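Local coordinates for protein phenol hydroxylase component phL (Pseudomonas stutzeri, PDB 3U52) that probably serves as the diiron-free subunit that supports the catalytic subunit of a multicomponent phenol hydroxylase, a bacterial enzyme that converts phenol to catechol, at residues Y231-Q236 / L310-A315; M225-V230 / R254-E259; E316-L321 / L326-V331. All blocks are in the same frame, centred on the assembly; numbering follows the deposited sequence.

Contact 1. Residues Y231-Q236 / L310-A315. With XE (xenon), chain B.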
loop_
_atom_site.group_PDB
_atom_site.type_symbol
_atom_site.label_atom_id
_atom_site.label_comp_id
_atom_site.label_asym_id
_atom_site.label_seq_id
_atom_site.Cartn_x
_atom_site.Cartn_y
_atom_site.Cartn_z
ATOM N N TYR D 231 -35.186 -5.522 -15.281
ATOM C CA TYR D 231 -34.475 -6.230 -14.206
ATOM C C TYR D 231 -35.279 -6.373 -12.936
ATOM O O TYR D 231 -34.813 -7.042 -12.002
ATOM C CB TYR D 231 -33.092 -5.602 -13.940
ATOM C CG TYR D 231 -32.235 -5.593 -15.189
ATOM C CD1 TYR D 231 -32.083 -4.449 -15.939
ATOM C CD2 TYR D 231 -31.657 -6.755 -15.651
ATOM C CE1 TYR D 231 -31.308 -4.453 -17.129
ATOM C CE2 TYR D 231 -30.892 -6.768 -16.806
ATOM C CZ TYR D 231 -30.724 -5.621 -17.534
ATOM O OH TYR D 231 -29.967 -5.690 -18.688
ATOM N N ASP D 232 -36.456 -5.762 -12.895
ATOM C CA ASP D 232 -37.421 -6.021 -11.850
ATOM C C ASP D 232 -38.618 -6.793 -12.363
ATOM O O ASP D 232 -38.853 -7.924 -11.940
ATOM C CB ASP D 232 -37.912 -4.737 -11.226
ATOM C CG ASP D 232 -36.981 -4.214 -10.146
ATOM O OD1 ASP D 232 -35.994 -4.913 -9.777
ATOM O OD2 ASP D 232 -37.227 -3.070 -9.670
ATOM N N LYS D 233 -39.386 -6.174 -13.264
ATOM C CA LYS D 233 -40.650 -6.781 -13.707
ATOM C C LYS D 233 -40.475 -7.999 -14.611
ATOM O O LYS D 233 -41.002 -9.068 -14.297
ATOM C CB LYS D 233 -41.616 -5.714 -14.253
ATOM C CG LYS D 233 -42.016 -4.817 -13.105
ATOM C CD LYS D 233 -42.714 -3.577 -13.550
ATOM C CE LYS D 233 -42.459 -2.379 -12.626
ATOM N NZ LYS D 233 -42.994 -2.564 -11.246
ATOM N N MET D 234 -39.701 -7.876 -15.691
ATOM C CA MET D 234 -39.369 -9.047 -16.485
ATOM C C MET D 234 -38.662 -10.107 -15.638
ATOM O O MET D 234 -38.934 -11.308 -15.795
ATOM C CB MET D 234 -38.515 -8.651 -17.666
ATOM C CG MET D 234 -38.750 -9.455 -18.899
ATOM S SD MET D 234 -38.124 -8.607 -20.407
ATOM C CE MET D 234 -38.954 -7.020 -20.232
ATOM N N ASP D 235 -37.779 -9.680 -14.725
ATOM C CA ASP D 235 -37.028 -10.614 -13.883
ATOM C C ASP D 235 -37.965 -11.545 -13.071
ATOM O O ASP D 235 -37.776 -12.767 -13.028
ATOM C CB ASP D 235 -36.048 -9.854 -12.983
ATOM C CG ASP D 235 -35.210 -10.780 -12.086
ATOM O OD1 ASP D 235 -34.320 -11.469 -12.606
ATOM O OD2 ASP D 235 -35.435 -10.787 -10.855
ATOM N N GLN D 236 -38.990 -10.980 -12.465
ATOM C CA GLN D 236 -40.026 -11.807 -11.821
ATOM C C GLN D 236 -40.687 -12.792 -12.798
ATOM O O GLN D 236 -40.889 -13.962 -12.476
ATOM C CB GLN D 236 -41.127 -10.927 -11.225
ATOM C CG GLN D 236 -40.640 -9.996 -10.129
ATOM C CD GLN D 236 -41.783 -9.242 -9.462
ATOM O OE1 GLN D 236 -42.857 -9.814 -9.217
ATOM N NE2 GLN D 236 -41.556 -7.948 -9.154
ATOM N N LEU D 310 -45.066 -2.260 -17.829
ATOM C CA LEU D 310 -44.584 -0.967 -18.369
ATOM C C LEU D 310 -45.326 0.258 -17.795
ATOM O O LEU D 310 -44.716 1.307 -17.537
ATOM C CB LEU D 310 -44.571 -0.935 -19.914
ATOM C CG LEU D 310 -43.981 0.351 -20.527
ATOM C CD1 LEU D 310 -42.561 0.730 -19.990
ATOM C CD2 LEU D 310 -43.965 0.288 -22.045
ATOM N N ASN D 311 -46.633 0.128 -17.575
ATOM C CA ASN D 311 -47.401 1.260 -17.038
ATOM C C ASN D 311 -46.974 1.594 -15.638
ATOM O O ASN D 311 -46.900 2.760 -15.278
ATOM C CB ASN D 311 -48.904 1.012 -17.152
ATOM C CG ASN D 311 -49.372 1.009 -18.609
ATOM O OD1 ASN D 311 -48.750 1.646 -19.485
ATOM N ND2 ASN D 311 -50.439 0.268 -18.889
ATOM N N GLU D 312 -46.650 0.571 -14.858
ATOM C CA GLU D 312 -46.104 0.786 -13.506
ATOM C C GLU D 312 -44.704 1.415 -13.505
ATOM O O GLU D 312 -44.368 2.167 -12.604
ATOM C CB GLU D 312 -46.037 -0.523 -12.742
ATOM C CG GLU D 312 -47.380 -1.167 -12.498
ATOM C CD GLU D 312 -47.224 -2.483 -11.780
ATOM O OE1 GLU D 312 -46.203 -3.147 -12.043
ATOM O OE2 GLU D 312 -48.097 -2.838 -10.941
ATOM N N ALA D 313 -43.888 1.077 -14.503
ATOM C CA ALA D 313 -42.537 1.630 -14.584
ATOM C C ALA D 313 -42.647 3.096 -14.962
ATOM O O ALA D 313 -41.898 3.939 -14.436
ATOM C CB ALA D 313 -41.660 0.847 -15.571
ATOM N N ARG D 314 -43.622 3.412 -15.825
ATOM C CA ARG D 314 -43.878 4.789 -16.212
ATOM C C ARG D 314 -44.360 5.610 -15.031
ATOM O O ARG D 314 -44.004 6.786 -14.884
ATOM C CB ARG D 314 -44.884 4.849 -17.368
ATOM C CG ARG D 314 -44.945 6.182 -18.025
ATOM C CD ARG D 314 -46.018 6.211 -19.058
ATOM N NE ARG D 314 -45.735 7.246 -20.047
ATOM C CZ ARG D 314 -46.398 7.370 -21.190
ATOM N NH1 ARG D 314 -47.391 6.527 -21.460
ATOM N NH2 ARG D 314 -46.075 8.338 -22.045
ATOM N N ALA D 315 -45.171 4.977 -14.184
ATOM C CA ALA D 315 -45.726 5.655 -13.021
ATOM C C ALA D 315 -44.597 5.917 -12.036
ATOM O O ALA D 315 -44.533 6.982 -11.443
ATOM C CB ALA D 315 -46.818 4.795 -12.355
HETATM XE XE XE B . -33.956 -2.354 -11.370
#

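Contact 2. Residues M225-V230 / R254-E259. With XE (xenon), chain B.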
loop_
_atom_site.group_PDB
_atom_site.type_symbol
_atom_site.label_atom_id
_atom_site.label_comp_id
_atom_site.label_asym_id
_atom_site.label_seq_id
_atom_site.Cartn_x
_atom_site.Cartn_y
_atom_site.Cartn_z
ATOM N N MET D 225 -37.076 3.862 -17.019
ATOM C CA MET D 225 -38.218 3.011 -17.318
ATOM C C MET D 225 -37.706 1.639 -17.676
ATOM O O MET D 225 -38.262 0.638 -17.209
ATOM C CB MET D 225 -39.019 3.587 -18.505
ATOM C CG MET D 225 -40.219 4.453 -18.100
ATOM S SD MET D 225 -41.201 4.925 -19.551
ATOM C CE MET D 225 -40.212 6.282 -20.189
ATOM N N MET D 226 -36.635 1.582 -18.481
ATOM C CA MET D 226 -36.080 0.295 -18.936
ATOM C C MET D 226 -35.577 -0.645 -17.830
ATOM O O MET D 226 -35.886 -1.844 -17.834
ATOM C CB MET D 226 -34.949 0.512 -19.936
ATOM C CG MET D 226 -34.323 -0.782 -20.414
ATOM S SD MET D 226 -33.215 -0.476 -21.780
ATOM C CE MET D 226 -31.867 0.326 -20.870
ATOM N N TYR D 227 -34.739 -0.112 -16.947
ATOM C CA TYR D 227 -34.157 -0.923 -15.892
ATOM C C TYR D 227 -35.220 -1.535 -14.974
ATOM O O TYR D 227 -35.176 -2.722 -14.749
ATOM C CB TYR D 227 -33.054 -0.141 -15.144
ATOM C CG TYR D 227 -31.741 -0.353 -15.829
ATOM C CD1 TYR D 227 -31.437 0.327 -16.989
ATOM C CD2 TYR D 227 -30.834 -1.322 -15.354
ATOM C CE1 TYR D 227 -30.247 0.109 -17.654
ATOM C CE2 TYR D 227 -29.629 -1.562 -16.008
ATOM C CZ TYR D 227 -29.357 -0.847 -17.152
ATOM O OH TYR D 227 -28.178 -1.065 -17.790
ATOM N N PRO D 228 -36.176 -0.723 -14.445
ATOM C CA PRO D 228 -37.261 -1.391 -13.685
ATOM C C PRO D 228 -38.046 -2.422 -14.500
ATOM O O PRO D 228 -38.278 -3.518 -14.006
ATOM C CB PRO D 228 -38.160 -0.226 -13.230
ATOM C CG PRO D 228 -37.160 1.016 -13.190
ATOM C CD PRO D 228 -36.329 0.757 -14.439
ATOM N N LEU D 229 -38.408 -2.096 -15.744
ATOM C CA LEU D 229 -39.183 -3.038 -16.556
ATOM C C LEU D 229 -38.446 -4.347 -16.723
ATOM O O LEU D 229 -39.006 -5.420 -16.519
ATOM C CB LEU D 229 -39.519 -2.461 -17.943
ATOM C CG LEU D 229 -40.284 -3.383 -18.914
ATOM C CD1 LEU D 229 -41.672 -3.734 -18.383
ATOM C CD2 LEU D 229 -40.386 -2.702 -20.275
ATOM N N VAL D 230 -37.180 -4.252 -17.103
ATOM C CA VAL D 230 -36.389 -5.442 -17.433
ATOM C C VAL D 230 -35.857 -6.222 -16.196
ATOM O O VAL D 230 -36.052 -7.448 -16.082
ATOM C CB VAL D 230 -35.250 -5.111 -18.416
ATOM C CG1 VAL D 230 -34.428 -6.384 -18.719
ATOM C CG2 VAL D 230 -35.815 -4.551 -19.716
ATOM N N ARG D 254 -29.025 -4.807 -11.280
ATOM C CA ARG D 254 -29.880 -4.228 -10.223
ATOM C C ARG D 254 -29.122 -3.382 -9.187
ATOM O O ARG D 254 -29.582 -2.278 -8.808
ATOM C CB ARG D 254 -30.761 -5.282 -9.521
ATOM C CG ARG D 254 -31.927 -5.775 -10.376
ATOM C CD ARG D 254 -32.771 -6.867 -9.634
ATOM N NE ARG D 254 -31.984 -8.092 -9.480
ATOM C CZ ARG D 254 -31.880 -9.016 -10.424
ATOM N NH1 ARG D 254 -32.559 -8.855 -11.551
ATOM N NH2 ARG D 254 -31.101 -10.100 -10.241
ATOM N N ASP D 255 -27.973 -3.892 -8.724
ATOM C CA ASP D 255 -27.115 -3.126 -7.831
ATOM C C ASP D 255 -26.614 -1.830 -8.504
ATOM O O ASP D 255 -26.617 -0.761 -7.882
ATOM C CB ASP D 255 -25.897 -3.997 -7.396
ATOM C CG ASP D 255 -26.272 -5.061 -6.318
ATOM O OD1 ASP D 255 -27.400 -4.972 -5.762
ATOM O OD2 ASP D 255 -25.457 -6.002 -6.051
ATOM N N TRP D 256 -26.152 -1.942 -9.752
ATOM C CA TRP D 256 -25.691 -0.774 -10.529
ATOM C C TRP D 256 -26.781 0.314 -10.610
ATOM O O TRP D 256 -26.544 1.504 -10.334
ATOM C CB TRP D 256 -25.233 -1.184 -11.958
ATOM C CG TRP D 256 -24.908 0.010 -12.803
ATOM C CD1 TRP D 256 -23.726 0.699 -12.810
ATOM C CD2 TRP D 256 -25.805 0.744 -13.675
ATOM N NE1 TRP D 256 -23.811 1.781 -13.665
ATOM C CE2 TRP D 256 -25.061 1.829 -14.217
ATOM C CE3 TRP D 256 -27.134 0.548 -14.105
ATOM C CZ2 TRP D 256 -25.613 2.737 -15.141
ATOM C CZ3 TRP D 256 -27.695 1.472 -15.005
ATOM C CH2 TRP D 256 -26.929 2.561 -15.501
ATOM N N TYR D 257 -27.983 -0.114 -10.975
ATOM C CA TYR D 257 -29.105 0.785 -11.151
ATOM C C TYR D 257 -29.440 1.521 -9.897
ATOM O O TYR D 257 -29.598 2.742 -9.945
ATOM C CB TYR D 257 -30.341 0.061 -11.653
ATOM C CG TYR D 257 -31.484 1.005 -11.906
ATOM C CD1 TYR D 257 -31.398 1.961 -12.902
ATOM C CD2 TYR D 257 -32.635 0.967 -11.101
ATOM C CE1 TYR D 257 -32.432 2.831 -13.136
ATOM C CE2 TYR D 257 -33.688 1.839 -11.322
ATOM C CZ TYR D 257 -33.569 2.770 -12.357
ATOM O OH TYR D 257 -34.549 3.659 -12.621
ATOM N N LYS D 258 -29.534 0.803 -8.774
ATOM C CA LYS D 258 -29.826 1.429 -7.480
ATOM C C LYS D 258 -28.814 2.526 -7.132
ATOM O O LYS D 258 -29.185 3.611 -6.646
ATOM C CB LYS D 258 -29.824 0.368 -6.363
ATOM C CG LYS D 258 -31.058 -0.530 -6.409
ATOM C CD LYS D 258 -32.342 0.376 -6.210
ATOM C CE LYS D 258 -33.488 0.118 -7.231
ATOM N NZ LYS D 258 -34.606 -0.729 -6.694
ATOM N N GLU D 259 -27.542 2.236 -7.370
ATOM C CA GLU D 259 -26.477 3.226 -7.115
ATOM C C GLU D 259 -26.581 4.432 -8.065
ATOM O O GLU D 259 -26.274 5.541 -7.692
ATOM C CB GLU D 259 -25.103 2.536 -7.216
ATOM C CG GLU D 259 -23.906 3.494 -7.080
ATOM C CD GLU D 259 -22.690 3.018 -7.881
ATOM O OE1 GLU D 259 -21.960 2.131 -7.368
ATOM O OE2 GLU D 259 -22.483 3.522 -9.034
HETATM XE XE XE B . -33.956 -2.354 -11.370
#

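Contact 3. Residues E316-L321 / L326-V331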
loop_
_atom_site.group_PDB
_atom_site.type_symbol
_atom_site.label_atom_id
_atom_site.label_comp_id
_atom_site.label_asym_id
_atom_site.label_seq_id
_atom_site.Cartn_x
_atom_site.Cartn_y
_atom_site.Cartn_z
ATOM N N GLU D 316 -43.721 4.931 -11.852
ATOM C CA GLU D 316 -42.533 5.101 -10.997
ATOM C C GLU D 316 -41.601 6.246 -11.473
ATOM O O GLU D 316 -41.226 7.114 -10.680
ATOM C CB GLU D 316 -41.802 3.768 -10.822
ATOM C CG GLU D 316 -42.671 2.682 -10.122
ATOM C CD GLU D 316 -42.093 1.245 -10.246
ATOM O OE1 GLU D 316 -42.818 0.249 -9.948
ATOM O OE2 GLU D 316 -40.909 1.114 -10.639
ATOM N N LEU D 317 -41.290 6.297 -12.772
ATOM C CA LEU D 317 -40.573 7.456 -13.342
ATOM C C LEU D 317 -41.302 8.797 -13.129
ATOM O O LEU D 317 -40.682 9.818 -12.832
ATOM C CB LEU D 317 -40.273 7.251 -14.836
ATOM C CG LEU D 317 -39.545 8.405 -15.545
ATOM C CD1 LEU D 317 -38.163 8.583 -14.913
ATOM C CD2 LEU D 317 -39.446 8.184 -17.077
ATOM N N SER D 318 -42.626 8.791 -13.290
ATOM C CA SER D 318 -43.445 9.984 -13.058
ATOM C C SER D 318 -43.315 10.547 -11.635
ATOM O O SER D 318 -43.149 11.769 -11.458
ATOM C CB SER D 318 -44.911 9.694 -13.356
ATOM O OG SER D 318 -45.599 10.916 -13.524
ATOM N N ALA D 319 -43.397 9.643 -10.652
ATOM C CA ALA D 319 -43.258 9.962 -9.221
ATOM C C ALA D 319 -41.897 10.551 -8.978
ATOM O O ALA D 319 -41.764 11.542 -8.256
ATOM C CB ALA D 319 -43.437 8.717 -8.362
ATOM N N ARG D 320 -40.888 9.935 -9.597
ATOM C CA ARG D 320 -39.508 10.427 -9.522
ATOM C C ARG D 320 -39.390 11.851 -10.092
ATOM O O ARG D 320 -38.849 12.711 -9.435
ATOM C CB ARG D 320 -38.569 9.413 -10.190
ATOM C CG ARG D 320 -37.079 9.773 -10.301
ATOM C CD ARG D 320 -36.296 8.613 -10.973
ATOM N NE ARG D 320 -34.904 8.991 -11.205
ATOM C CZ ARG D 320 -34.050 8.311 -11.966
ATOM N NH1 ARG D 320 -34.443 7.207 -12.585
ATOM N NH2 ARG D 320 -32.802 8.753 -12.101
ATOM N N LEU D 321 -39.945 12.120 -11.281
ATOM C CA LEU D 321 -39.859 13.444 -11.898
ATOM C C LEU D 321 -40.565 14.546 -11.084
ATOM O O LEU D 321 -40.117 15.688 -11.092
ATOM C CB LEU D 321 -40.376 13.425 -13.348
ATOM C CG LEU D 321 -39.504 12.691 -14.379
ATOM C CD1 LEU D 321 -40.180 12.514 -15.766
ATOM C CD2 LEU D 321 -38.114 13.322 -14.520
ATOM N N LEU D 326 -41.310 18.461 -12.018
ATOM C CA LEU D 326 -41.452 18.188 -13.444
ATOM C C LEU D 326 -42.522 17.142 -13.661
ATOM O O LEU D 326 -42.815 16.357 -12.771
ATOM C CB LEU D 326 -40.126 17.717 -14.072
ATOM C CG LEU D 326 -38.934 18.672 -14.119
ATOM C CD1 LEU D 326 -37.636 17.907 -14.362
ATOM C CD2 LEU D 326 -39.139 19.733 -15.174
ATOM N N GLN D 327 -43.078 17.111 -14.864
ATOM C CA GLN D 327 -44.254 16.298 -15.137
ATOM C C GLN D 327 -44.010 15.246 -16.202
ATOM O O GLN D 327 -43.318 15.493 -17.187
ATOM C CB GLN D 327 -45.405 17.198 -15.595
ATOM C CG GLN D 327 -46.785 16.610 -15.363
ATOM C CD GLN D 327 -47.508 17.230 -14.159
ATOM O OE1 GLN D 327 -47.244 16.878 -12.997
ATOM N NE2 GLN D 327 -48.448 18.143 -14.444
ATOM N N SER D 328 -44.580 14.072 -15.974
ATOM C CA SER D 328 -44.731 13.059 -17.006
ATOM C C SER D 328 -46.088 12.364 -16.830
ATOM O O SER D 328 -46.653 12.308 -15.724
ATOM C CB SER D 328 -43.558 12.062 -17.029
ATOM O OG SER D 328 -43.714 10.976 -16.123
ATOM N N ARG D 329 -46.592 11.831 -17.936
ATOM C CA ARG D 329 -47.972 11.366 -18.015
ATOM C C ARG D 329 -48.173 9.878 -17.674
ATOM O O ARG D 329 -48.820 9.147 -18.442
ATOM C CB ARG D 329 -48.558 11.728 -19.393
ATOM C CG ARG D 329 -47.942 13.028 -20.002
ATOM C CD ARG D 329 -46.977 12.737 -21.176
ATOM N NE ARG D 329 -47.649 12.884 -22.478
ATOM C CZ ARG D 329 -48.546 12.039 -22.995
ATOM N NH1 ARG D 329 -48.913 10.931 -22.342
ATOM N NH2 ARG D 329 -49.076 12.314 -24.185
ATOM N N GLY D 330 -47.602 9.448 -16.535
ATOM C CA GLY D 330 -47.986 8.209 -15.830
ATOM C C GLY D 330 -48.535 8.558 -14.446
ATOM O O GLY D 330 -48.511 9.737 -14.068
ATOM N N VAL D 331 -49.018 7.560 -13.692
ATOM C CA VAL D 331 -49.629 7.753 -12.320
ATOM C C VAL D 331 -48.767 8.566 -11.275
ATOM O O VAL D 331 -48.712 9.814 -11.315
ATOM C CB VAL D 331 -50.201 6.368 -11.729
ATOM C CG1 VAL D 331 -50.696 6.473 -10.250
ATOM C CG2 VAL D 331 -51.308 5.805 -12.629
#

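Contact 1. Residues Y231-Q236 / L310-A315
K233 is the one residue of 231-236 that reaches segment 310-315 of helix 307-322, and it does so with the far half of its side chain. The CG of K233 stands beside its own backbone N, chi1 -66°, and the bends at chi3 and chi4 bring CE beside A313 and turn NZ toward E312. The whole contact is sparse, burying 130 Å² in all. Its sheltered part is the aliphatic one: K233 CE lies 4.4 Å from A313 CB and 4.2 Å from A313 N, the methyl of the buried alanine being the apolar neighbour of CE. The other part is open to solvent. There the exposed E312, its chain extended beyond CG, crosses the lysine obliquely, and K233 NZ meets E312 OE1 at 3.4 Å in a salt bridge whose hydrogen bond is weak. The ammonium has a stronger mate in E316, one turn further along the same helix, and is shared between two glutamates. With a leucine in its place, the E312 and E316 carboxylates would probably be left without the cation they share. Next to K233, D232 looks toward another site: a xenon atom lies off the flat side of its carboxylate, 3.6 Å from D232 OD1 and 3.8 Å from D232 OD2, in a pocket that Y227 and Y257 complete. The contact thus bridges helices 211-240 and 307-322 on the outer part of the bundle. Beside it, L229 of the first helix touches L310, and helix 276-302 receives L310 and M234; helix 251-274 lies against Y231 and D232, and D235 is salt-bridged to R105 of the second subunit.

Contact 2. Residues M225-V230 / R254-E259
Y227 packs against both W256 and Y257, which meet it from the same side of its ring, and aromatic contacts dominate this buried meeting. The rings of Y227 and Y257 are nearly parallel, yet slid so far that they barely overlap, with centroids 5.4 Å apart. Y257 holds CG anti to its backbone N (chi1 -177°), which carries the ring out to the methylene of Y227, a CH-pi contact with Y227 CB 3.7 Å from the Y257 centroid. W256 meets Y227 obliquely, planes at 47°, and its CZ3 lies over one face of the phenol, 3.6 Å from Y227 CZ. Apolar packing is added by P228, whose CD lies 4.0 Å from Y257 CZ. The polar ends are held from outside: Y227 OH bonds to E130 and W256 NE1 to D159. The cluster also walls the xenon site, where Y257 CD2 and Y227 O each stand 3.6 Å from the xenon atom. The axes of segments 225-230 and 254-259 approach to 10.8 Å, with 144° between their directions. Around them, helix 147-175 packs on Y227 and W256, helix 126-143 on M226 and V230, and helix 307-322 reaches P228 and Y257.

Contact 3. Residues E316-L321 / L326-V331
S318 and S328 face each other through two different first torsions. In S318 the OG is swung opposite its backbone N, chi1 -162°, which sends the hydroxyl out from the helix into the bend of the C-terminal chain; in S328 the OG sits between the backbone N and the carbonyl carbon, chi1 86°, and is tucked back against the helix, 3.2 Å from S318 CA. The S318 OG lies within bonding distance of two carbonyls, 2.8 Å from S328 O and 3.2 Å from G330 O, and both oxygens are gathered round the one hydroxyl. The inverse gamma turn centred on R329, with a weak bond from G330 N to S328 O, is consistent with both carbonyls turning to the same side. One turn on, L321 lies against the same chain. Its CG is beside the backbone N and its chain runs on extended, which lets CD1 reach S328 CB at 3.6 Å and pack the aliphatic side of the serine. At the end of the contact, L326 N donates to L321 O at 3.2 Å. This bond is bent, 138° at the hydrogen, and comes from above the carbonyl plane. L326 itself turns its isobutyl group onto helix 276-302 and M268 of helix 251-274, while Q327 N is held by Q283. Together these contacts lay the last modelled residues back along helix 307-322, although they form no regular strand. The chemistry pairs polar groups with leucines at one end: a buried serine hydroxyl and the L321 carbonyl near the helix end offer polar partners to a tail with no regular secondary structure.

From the N terminus, helix 211-240 supplies 225-230 to contact 2 and, immediately after it, 231-236 to contact 1. Contact 2 closes first, over 23 residues, when helix 251-274 returns beside the same helix; contact 1 stays open through helix 276-302 and closes only on 310-315, so the two cross along the chain. Both reach the same xenon atom, and Y231 O bonded to R254 NH1 ties them directly. Contact 3 follows in series, folding the C-terminal tail onto helix 307-322 after just four intervening residues. A315 of contact 1 packs against V331 of contact 3, while M225 packs on L317, binding the last helix and its tail to the bundle.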